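Local coordinates for protein Cel44C (Paenibacillus polymyxa, PDB 2YIH) that hydrolyses internal beta-1,4-linkages of xyloglucan and related glucans such as cellulose, through its glycoside hydrolase family 44 module, at residues V14-D19 with A437-A442; Y73-G78 with G89-S94; E207-S212 with V259-D264. The protein carries 8 engineered substitutions. All coordinates share one frame; numbering follows the deposited sequence. Where two conformers were deposited one is given.

Contact 1: residues V14-D19 with A437-A442; sequences VDTFKD and ASVTNA. Unlike the reference sequence in segment 14-19: F17 (reference Ser), D19 (reference Glu).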
loop_
_atom_site.group_PDB
_atom_site.type_symbol
_atom_site.label_atom_id
_atom_site.label_comp_id
_atom_site.label_asym_id
_atom_site.label_seq_id
_atom_site.Cartn_x
_atom_site.Cartn_y
_atom_site.Cartn_z
ATOM N N VAL A 14 -4.749 27.328 -7.736
ATOM C CA VAL A 14 -5.627 26.358 -7.069
ATOM C C VAL A 14 -7.063 26.769 -7.360
ATOM O O VAL A 14 -7.437 27.943 -7.154
ATOM C CB VAL A 14 -5.398 26.340 -5.546
ATOM C CG1 VAL A 14 -6.313 25.303 -4.888
ATOM C CG2 VAL A 14 -3.918 26.032 -5.227
ATOM N N ASP A 15 -7.849 25.829 -7.884
ATOM C CA ASP A 15 -9.255 26.098 -8.221
ATOM C C ASP A 15 -10.156 25.071 -7.513
ATOM O O ASP A 15 -10.213 23.898 -7.904
ATOM C CB ASP A 15 -9.445 26.058 -9.743
ATOM C CG ASP A 15 -10.835 26.492 -10.166
ATOM O OD1 ASP A 15 -11.727 26.549 -9.286
ATOM O OD2 ASP A 15 -11.032 26.784 -11.370
ATOM N N THR A 16 -10.774 25.504 -6.422
ATOM C CA THR A 16 -11.553 24.624 -5.556
ATOM C C THR A 16 -12.813 24.121 -6.247
ATOM O O THR A 16 -13.475 23.224 -5.736
ATOM C CB THR A 16 -11.942 25.303 -4.207
ATOM O OG1 THR A 16 -12.793 26.436 -4.465
ATOM C CG2 THR A 16 -10.684 25.789 -3.465
ATOM N N PHE A 17 -13.161 24.725 -7.380
ATOM C CA PHE A 17 -14.322 24.290 -8.159
ATOM C C PHE A 17 -13.958 23.176 -9.128
ATOM O O PHE A 17 -14.854 22.479 -9.608
ATOM C CB PHE A 17 -14.905 25.437 -9.017
ATOM C CG PHE A 17 -15.173 26.721 -8.259
ATOM C CD1 PHE A 17 -15.610 26.705 -6.938
ATOM C CD2 PHE A 17 -15.097 27.961 -8.929
ATOM C CE1 PHE A 17 -15.886 27.888 -6.268
ATOM C CE2 PHE A 17 -15.372 29.140 -8.265
ATOM C CZ PHE A 17 -15.786 29.108 -6.945
ATOM N N LYS A 18 -12.663 23.021 -9.427
ATOM C CA LYS A 18 -12.193 22.271 -10.593
ATOM C C LYS A 18 -11.650 20.874 -10.218
ATOM O O LYS A 18 -10.914 20.733 -9.215
ATOM C CB LYS A 18 -11.087 23.059 -11.287
ATOM C CG LYS A 18 -10.646 22.459 -12.598
ATOM C CD LYS A 18 -9.472 23.247 -13.186
ATOM C CE LYS A 18 -8.952 22.517 -14.411
ATOM N NZ LYS A 18 -7.678 23.107 -14.891
ATOM N N ASP A 19 -12.022 19.853 -10.999
ATOM C CA ASP A 19 -11.483 18.499 -10.822
ATOM C C ASP A 19 -11.653 17.954 -9.404
ATOM O O ASP A 19 -10.783 17.233 -8.907
ATOM C CB ASP A 19 -10.003 18.438 -11.243
ATOM C CG ASP A 19 -9.818 18.719 -12.727
ATOM O OD1 ASP A 19 -10.733 18.356 -13.498
ATOM O OD2 ASP A 19 -8.767 19.278 -13.116
ATOM N N ALA A 437 -3.889 19.990 -3.375
ATOM C CA ALA A 437 -4.887 20.802 -2.700
ATOM C C ALA A 437 -6.112 19.984 -2.369
ATOM O O ALA A 437 -6.425 19.014 -3.048
ATOM C CB ALA A 437 -5.297 22.021 -3.601
ATOM N N SER A 438 -6.829 20.400 -1.334
ATOM C CA SER A 438 -8.050 19.674 -0.960
ATOM C C SER A 438 -8.970 20.560 -0.148
ATOM O O SER A 438 -8.517 21.525 0.470
ATOM C CB SER A 438 -7.708 18.420 -0.133
ATOM O OG SER A 438 -7.016 18.776 1.048
ATOM N N VAL A 439 -10.261 20.206 -0.160
ATOM C CA VAL A 439 -11.249 20.730 0.780
ATOM C C VAL A 439 -12.011 19.545 1.401
ATOM O O VAL A 439 -11.830 18.407 0.972
ATOM C CB VAL A 439 -12.249 21.657 0.067
ATOM C CG1 VAL A 439 -11.510 22.872 -0.514
ATOM C CG2 VAL A 439 -13.041 20.891 -1.021
ATOM N N THR A 440 -12.929 19.805 2.327
ATOM C CA THR A 440 -13.793 18.732 2.848
ATOM C C THR A 440 -15.254 19.109 2.627
ATOM O O THR A 440 -15.626 20.255 2.870
ATOM C CB THR A 440 -13.497 18.415 4.348
ATOM O OG1 THR A 440 -12.254 17.705 4.444
ATOM C CG2 THR A 440 -14.604 17.526 4.971
ATOM N N ASN A 441 -16.060 18.169 2.122
ATOM C CA ASN A 441 -17.515 18.394 1.948
ATOM C C ASN A 441 -17.755 19.695 1.175
ATOM O O ASN A 441 -18.633 20.486 1.529
ATOM C CB ASN A 441 -18.236 18.456 3.309
ATOM C CG ASN A 441 -19.772 18.356 3.172
ATOM O OD1 ASN A 441 -20.280 17.790 2.197
ATOM N ND2 ASN A 441 -20.504 18.841 4.177
ATOM N N ALA A 442 -16.933 19.917 0.146
ATOM C CA ALA A 442 -17.029 21.101 -0.733
ATOM C C ALA A 442 -16.864 22.412 0.027
ATOM O O ALA A 442 -17.485 23.420 -0.317
ATOM C CB ALA A 442 -18.343 21.081 -1.560
#

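Contact 2: residues Y73-G78 with G89-S94; sequences YLCSNG and GAVVTS. Engineered in segment 89-94: V92 (natural residue Thr). With EDO (1,2-ethanediol), chain N; EDO (1,2-ethanediol), chain H.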
loop_
_atom_site.group_PDB
_atom_site.type_symbol
_atom_site.label_atom_id
_atom_site.label_comp_id
_atom_site.label_asym_id
_atom_site.label_seq_id
_atom_site.Cartn_x
_atom_site.Cartn_y
_atom_site.Cartn_z
ATOM N N TYR A 73 7.703 -15.698 15.089
ATOM C CA TYR A 73 8.011 -14.289 14.796
ATOM C C TYR A 73 6.748 -13.415 14.803
ATOM O O TYR A 73 6.764 -12.291 15.306
ATOM C CB TYR A 73 8.681 -14.155 13.434
ATOM C CG TYR A 73 8.822 -12.705 12.986
ATOM C CD1 TYR A 73 9.739 -11.858 13.599
ATOM C CD2 TYR A 73 7.983 -12.167 12.014
ATOM C CE1 TYR A 73 9.841 -10.536 13.226
ATOM C CE2 TYR A 73 8.118 -10.863 11.611
ATOM C CZ TYR A 73 9.021 -10.048 12.233
ATOM O OH TYR A 73 9.139 -8.744 11.827
ATOM N N LEU A 74 5.668 -13.884 14.182
ATOM C CA LEU A 74 4.517 -12.968 14.016
ATOM C C LEU A 74 3.869 -12.664 15.375
ATOM O O LEU A 74 3.239 -11.596 15.578
ATOM C CB LEU A 74 3.486 -13.545 13.032
ATOM C CG LEU A 74 3.878 -13.477 11.552
ATOM C CD1 LEU A 74 2.761 -14.107 10.690
ATOM C CD2 LEU A 74 4.156 -11.996 11.147
ATOM N N CYS A 75 3.994 -13.608 16.307
ATOM C CA CYS A 75 3.542 -13.346 17.694
ATOM C C CYS A 75 4.420 -12.258 18.328
ATOM O O CYS A 75 3.905 -11.283 18.927
ATOM C CB CYS A 75 3.637 -14.600 18.556
ATOM S SG CYS A 75 2.461 -15.890 18.037
ATOM N N SER A 76 5.733 -12.434 18.200
ATOM C CA SER A 76 6.700 -11.422 18.649
ATOM C C SER A 76 6.413 -10.038 18.050
ATOM O O SER A 76 6.330 -9.022 18.771
ATOM C CB SER A 76 8.120 -11.858 18.297
ATOM O OG SER A 76 8.439 -13.088 18.917
ATOM N N ASN A 77 6.299 -10.000 16.732
ATOM C CA ASN A 77 6.028 -8.767 16.020
ATOM C C ASN A 77 4.725 -8.085 16.470
ATOM O O ASN A 77 4.644 -6.836 16.496
ATOM C CB ASN A 77 6.016 -9.026 14.495
ATOM C CG ASN A 77 5.844 -7.751 13.678
ATOM O OD1 ASN A 77 6.674 -6.851 13.746
ATOM N ND2 ASN A 77 4.751 -7.665 12.932
ATOM N N GLY A 78 3.700 -8.878 16.766
ATOM C CA GLY A 78 2.427 -8.340 17.201
ATOM C C GLY A 78 2.380 -8.011 18.681
ATOM O O GLY A 78 1.353 -7.541 19.173
ATOM N N GLY A 89 -5.615 -18.014 16.156
ATOM C CA GLY A 89 -5.966 -16.775 15.481
ATOM C C GLY A 89 -5.408 -15.526 16.155
ATOM O O GLY A 89 -5.657 -14.414 15.675
ATOM N N ALA A 90 -4.657 -15.693 17.250
ATOM C CA ALA A 90 -4.290 -14.531 18.099
ATOM C C ALA A 90 -3.456 -13.458 17.374
ATOM O O ALA A 90 -3.595 -12.272 17.647
ATOM C CB ALA A 90 -3.594 -15.002 19.388
ATOM N N VAL A 91 -2.584 -13.846 16.452
ATOM C CA VAL A 91 -1.844 -12.803 15.710
ATOM C C VAL A 91 -2.836 -11.898 14.948
ATOM O O VAL A 91 -2.709 -10.650 14.943
ATOM C CB VAL A 91 -0.817 -13.421 14.697
ATOM C CG1 VAL A 91 -0.350 -12.385 13.654
ATOM C CG2 VAL A 91 0.416 -13.983 15.450
ATOM N N VAL A 92 -3.831 -12.531 14.332
ATOM C CA VAL A 92 -4.773 -11.789 13.502
ATOM C C VAL A 92 -5.787 -11.014 14.350
ATOM O O VAL A 92 -6.116 -9.855 14.046
ATOM C CB VAL A 92 -5.471 -12.675 12.508
ATOM C CG1 VAL A 92 -6.513 -11.846 11.688
ATOM C CG2 VAL A 92 -4.423 -13.283 11.567
ATOM N N THR A 93 -6.301 -11.642 15.397
ATOM C CA THR A 93 -7.240 -10.944 16.268
ATOM C C THR A 93 -6.570 -9.805 17.043
ATOM O O THR A 93 -7.178 -8.727 17.215
ATOM C CB THR A 93 -8.003 -11.900 17.246
ATOM O OG1 THR A 93 -7.073 -12.518 18.161
ATOM C CG2 THR A 93 -8.775 -12.949 16.443
ATOM N N SER A 94 -5.333 -10.003 17.504
ATOM C CA SER A 94 -4.647 -8.894 18.151
ATOM C C SER A 94 -4.436 -7.721 17.155
ATOM O O SER A 94 -4.628 -6.544 17.502
ATOM C CB SER A 94 -3.324 -9.377 18.785
ATOM O OG SER A 94 -2.660 -8.291 19.443
HETATM C C1 EDO N . -6.295 -11.695 20.980
HETATM O O1 EDO N . -7.244 -10.908 20.246
HETATM C C2 EDO N . -5.240 -10.846 21.689
HETATM O O2 EDO N . -4.074 -11.676 21.832
HETATM C C1 EDO H . 1.201 -5.382 10.823
HETATM O O1 EDO H . 0.908 -4.491 11.908
HETATM C C2 EDO H . 2.259 -6.354 11.336
HETATM O O2 EDO H . 3.522 -5.724 11.158
HETATM O O HOH W 1 -0.922 -7.251 17.664
#

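Contact 3: residues E207-S212 with V259-D264; sequences ELVDRS and VDYYLD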
loop_
_atom_site.group_PDB
_atom_site.type_symbol
_atom_site.label_atom_id
_atom_site.label_comp_id
_atom_site.label_asym_id
_atom_site.label_seq_id
_atom_site.Cartn_x
_atom_site.Cartn_y
_atom_site.Cartn_z
ATOM N N GLU A 207 -2.476 -21.647 -13.148
ATOM C CA GLU A 207 -2.439 -22.091 -11.742
ATOM C C GLU A 207 -2.884 -20.972 -10.789
ATOM O O GLU A 207 -3.658 -21.202 -9.862
ATOM C CB GLU A 207 -1.024 -22.543 -11.344
ATOM C CG GLU A 207 -0.948 -22.926 -9.867
ATOM C CD GLU A 207 0.476 -23.147 -9.380
ATOM O OE1 GLU A 207 1.421 -23.024 -10.192
ATOM O OE2 GLU A 207 0.647 -23.423 -8.173
ATOM N N LEU A 208 -2.289 -19.801 -10.967
ATOM C CA LEU A 208 -2.579 -18.667 -10.081
ATOM C C LEU A 208 -4.068 -18.318 -10.132
ATOM O O LEU A 208 -4.701 -18.132 -9.091
ATOM C CB LEU A 208 -1.720 -17.475 -10.444
ATOM C CG LEU A 208 -1.931 -16.271 -9.514
ATOM C CD1 LEU A 208 -1.777 -16.661 -8.033
ATOM C CD2 LEU A 208 -0.972 -15.156 -9.911
ATOM N N VAL A 209 -4.626 -18.236 -11.337
ATOM C CA VAL A 209 -6.064 -17.954 -11.457
ATOM C C VAL A 209 -6.908 -19.034 -10.776
ATOM O O VAL A 209 -7.837 -18.730 -10.036
ATOM C CB VAL A 209 -6.494 -17.769 -12.928
ATOM C CG1 VAL A 209 -8.054 -17.803 -13.056
ATOM C CG2 VAL A 209 -5.933 -16.461 -13.459
ATOM N N ASP A 210 -6.592 -20.300 -11.023
ATOM C CA ASP A 210 -7.338 -21.389 -10.398
ATOM C C ASP A 210 -7.272 -21.357 -8.862
ATOM O O ASP A 210 -8.285 -21.531 -8.192
ATOM C CB ASP A 210 -6.861 -22.757 -10.924
ATOM C CG ASP A 210 -7.263 -23.010 -12.385
ATOM O OD1 ASP A 210 -8.149 -22.311 -12.930
ATOM O OD2 ASP A 210 -6.656 -23.921 -12.983
ATOM N N ARG A 211 -6.068 -21.137 -8.309
ATOM C CA ARG A 211 -5.922 -21.068 -6.851
ATOM C C ARG A 211 -6.726 -19.897 -6.295
ATOM O O ARG A 211 -7.350 -20.014 -5.244
ATOM C CB ARG A 211 -4.446 -20.884 -6.487
ATOM C CG ARG A 211 -3.649 -22.178 -6.583
ATOM C CD ARG A 211 -2.204 -21.941 -6.159
ATOM N NE ARG A 211 -1.388 -23.149 -6.336
ATOM C CZ ARG A 211 -1.346 -24.151 -5.457
ATOM N NH1 ARG A 211 -2.082 -24.101 -4.350
ATOM N NH2 ARG A 211 -0.616 -25.239 -5.711
ATOM N N SER A 212 -6.721 -18.799 -7.035
ATOM C CA SER A 212 -7.403 -17.566 -6.637
ATOM C C SER A 212 -8.916 -17.726 -6.632
ATOM O O SER A 212 -9.611 -17.280 -5.713
ATOM C CB SER A 212 -7.018 -16.441 -7.624
ATOM O OG SER A 212 -5.626 -16.124 -7.493
ATOM N N VAL A 259 -1.203 -8.589 -16.221
ATOM C CA VAL A 259 -2.231 -7.776 -15.548
ATOM C C VAL A 259 -3.579 -7.996 -16.263
ATOM O O VAL A 259 -4.586 -8.275 -15.619
ATOM C CB VAL A 259 -1.849 -6.265 -15.584
ATOM C CG1 VAL A 259 -3.067 -5.338 -15.217
ATOM C CG2 VAL A 259 -0.633 -5.995 -14.667
ATOM N N ASP A 260 -3.572 -7.906 -17.598
ATOM C CA ASP A 260 -4.803 -8.056 -18.392
ATOM C C ASP A 260 -5.360 -9.468 -18.361
ATOM O O ASP A 260 -6.577 -9.654 -18.209
ATOM C CB ASP A 260 -4.540 -7.660 -19.855
ATOM C CG ASP A 260 -4.282 -6.171 -20.011
ATOM O OD1 ASP A 260 -4.632 -5.393 -19.097
ATOM O OD2 ASP A 260 -3.678 -5.777 -21.025
ATOM N N TYR A 261 -4.468 -10.461 -18.471
ATOM C CA TYR A 261 -4.892 -11.865 -18.414
ATOM C C TYR A 261 -5.617 -12.144 -17.091
ATOM O O TYR A 261 -6.673 -12.776 -17.058
ATOM C CB TYR A 261 -3.680 -12.813 -18.591
ATOM C CG TYR A 261 -3.971 -14.276 -18.275
ATOM C CD1 TYR A 261 -4.444 -15.142 -19.263
ATOM C CD2 TYR A 261 -3.728 -14.813 -16.998
ATOM C CE1 TYR A 261 -4.713 -16.491 -18.961
ATOM C CE2 TYR A 261 -3.989 -16.154 -16.699
ATOM C CZ TYR A 261 -4.481 -16.983 -17.685
ATOM O OH TYR A 261 -4.752 -18.289 -17.408
ATOM N N TYR A 262 -5.001 -11.710 -15.998
ATOM C CA TYR A 262 -5.575 -11.946 -14.671
ATOM C C TYR A 262 -6.945 -11.279 -14.514
ATOM O O TYR A 262 -7.903 -11.901 -14.060
ATOM C CB TYR A 262 -4.624 -11.446 -13.599
ATOM C CG TYR A 262 -5.093 -11.657 -12.163
ATOM C CD1 TYR A 262 -4.795 -12.848 -11.469
ATOM C CD2 TYR A 262 -5.718 -10.615 -11.463
ATOM C CE1 TYR A 262 -5.184 -13.009 -10.151
ATOM C CE2 TYR A 262 -6.092 -10.759 -10.165
ATOM C CZ TYR A 262 -5.800 -11.946 -9.506
ATOM O OH TYR A 262 -6.122 -12.049 -8.203
ATOM N N LEU A 263 -7.031 -10.014 -14.914
ATOM C CA LEU A 263 -8.283 -9.271 -14.795
ATOM C C LEU A 263 -9.392 -9.933 -15.600
ATOM O O LEU A 263 -10.490 -10.177 -15.087
ATOM C CB LEU A 263 -8.092 -7.815 -15.220
ATOM C CG LEU A 263 -7.315 -6.955 -14.229
ATOM C CD1 LEU A 263 -6.685 -5.770 -14.935
ATOM C CD2 LEU A 263 -8.222 -6.500 -13.091
ATOM N N ASP A 264 -9.076 -10.304 -16.841
ATOM C CA ASP A 264 -10.078 -10.911 -17.710
ATOM C C ASP A 264 -10.477 -12.286 -17.192
ATOM O O ASP A 264 -11.659 -12.649 -17.189
ATOM C CB ASP A 264 -9.512 -10.997 -19.145
ATOM C CG ASP A 264 -10.568 -11.363 -20.177
ATOM O OD1 ASP A 264 -11.720 -10.940 -20.039
ATOM O OD2 ASP A 264 -10.197 -12.015 -21.182
HETATM O O HOH W 2 -4.471 -13.812 -6.997
#

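Contact 1: residues V14-D19 with A437-A442
Neither side of the V14–A437 and T16–V439 contact offers a ring or carboxylate, so no flat face or edge is used across it; the nearby flat group that matters is the D15 carboxylate, whose CB leaves the chain on the side away from 437-442. D15 OD1 is approached from above its carboxylate plane, the backbone N of F17 lying 35° out of it at 3.0 Å, which makes an Asx turn. The K18 N to D15 O bond of 3.0 Å closes a type I turn from D15 to K18 over the same residues, and together they bend the chain where strand 9-22 is interrupted.

Across the contact the evidence is purely apolar. V14 CG1 comes to 3.7 Å from A437 CB, methyl against methyl; with chi1 at -179° this branch trails opposite the backbone N, and the CB atoms of both residues lean into the interface. Two residues on, the looser pair T16 CG2 and V439 CG1 stands 4.2 Å apart. T16 keeps its hydroxyl out of this pair by bonding it to the S467 carbonyl. The CA atoms of V14 and A437 are 7.1 Å apart and those of T16 and V439 7.4 Å, so the two chains advance in the same sense with matched spacing.

Strands 9-22 and 433-439 are not sheet neighbours: 421-427 runs between them, and D15 and K18 bond to its S424, while V14 pairs with D465 and S467 of strand 460-467. V14 and A437 both also pack on L449, and T16 on L447, placing the contact in the interior of the beta domain, against strand 446-453.

Contact 2: residues Y73-G78 with G89-S94
V91 presses a methyl group onto the backbone of the opposing helix: its CG2 lies 3.7 Å from L74 C and equally close to C75 N, so it rests on the peptide link between those residues rather than among side chains alone. The packing joins helix 73-77, part of the excursion that follows barrel strand 42-45, to the first turn of helix 90-102, which leads into strand 105-110 of the TIM barrel. C75 and V91 have their CA atoms 5.8 Å apart, a close approach for two helical segments, and V91 makes the largest single contribution, close to half of the buried surface.

Both branches of V91 are used. With chi1 at 164°, CG1 is set opposite the backbone N and reaches L74 CB at 4.1 Å, while CG2 also meets the sulfur, C75 SG, at 3.8 Å. That sulfur is tied to C85 in a disulfide, so the same short helix is fastened covalently to the segment leading up to G89. The V91 backbone N bonds to N58 OD1, and L74 also packs on Y53, R49 and M50. G89, at the N-cap with a positive phi of 80°, starts the helix; its carbonyl accepts the T93 backbone N. On another side of helix 90-102 the engineered V92 packs against F162 and L166 of helix 159-170.

Polar linkage between the segments is indirect: G78 O and S94 OG stand 4.1 Å apart. One water spans that gap: it donates to G78 O at 2.7 Å and lies 2.7 Å from S94 OG.

Contact 3: residues E207-S212 with V259-D264
V209 and the two tyrosines Y261 and Y262 meet through extended first torsions: Y262 holds CG opposite its backbone N (chi1 -179°), Y261 does nearly the same, and both rings therefore stretch from helix 258-273 toward helix 205-222. V209, with chi1 at 167°, sends CG1 opposite its own N and leaves CG2 beside that N, and it is CG2 that does the touching. This methyl is 3.8 Å from Y261 CE2 and 4.3 Å from Y262 CD1, meeting both rings at a slant, so one valine branch touches two consecutive aromatic side chains.

S212, one turn further along, approaches Y262 differently. Its OG lies at the ring edge, close to the ring plane, 4.1 Å from CE1. Although S212 OG and Y262 OH do not bond directly, one water joins them, donating to S212 OG at 2.6 Å and sitting 2.7 Å from Y262 OH. The serine donates its own hydroxyl to the L208 carbonyl, OG to O being 2.7 Å, while S212 N meets that same oxygen from the opposite face of the carbonyl plane. Two donors thus grip L208 O, and the hydroxyl is fixed by one bond given and one received.

Away from the interface, R211 NE bonds to E207 OE2 at 2.8 Å, a salt bridge along helix 205-222; H199 shares that oxygen. The segment axes approach to 10.6 Å and cross at -33°, running broadly the same way, and V209 and Y262 are the closest backbone pair. L208 and Y262 both touch P231 of strand 227-233, a barrel strand that lies between the two helices in sequence. Helices that follow neighbouring barrel strands, here 181-184 and 227-233, and pack alongside each other outside the barrel are characteristic of the TIM barrel.

In the fold
Contact 1 belongs to the mixed beta sheet domain, whereas contacts 2 and 3 join helices of the TIM-barrel domain of family 44. Strand 9-22, from the N-terminus, joins a sheet otherwise built from strands after residue 420, so contact 1 brackets the whole barrel, and both other contacts fall between its segments. Contact 2 is complete before contact 3 begins; their centres are 30 Å apart. Contact 1 is 41 Å from contact 2 and 38 Å from contact 3, centre to centre, with no touching atoms. Contacts 2 and 3 pack helices in the barrel domain, whose pocket binds the glycan; contact 1 joins the N-terminal strand to the strands that follow the barrel in one beta domain.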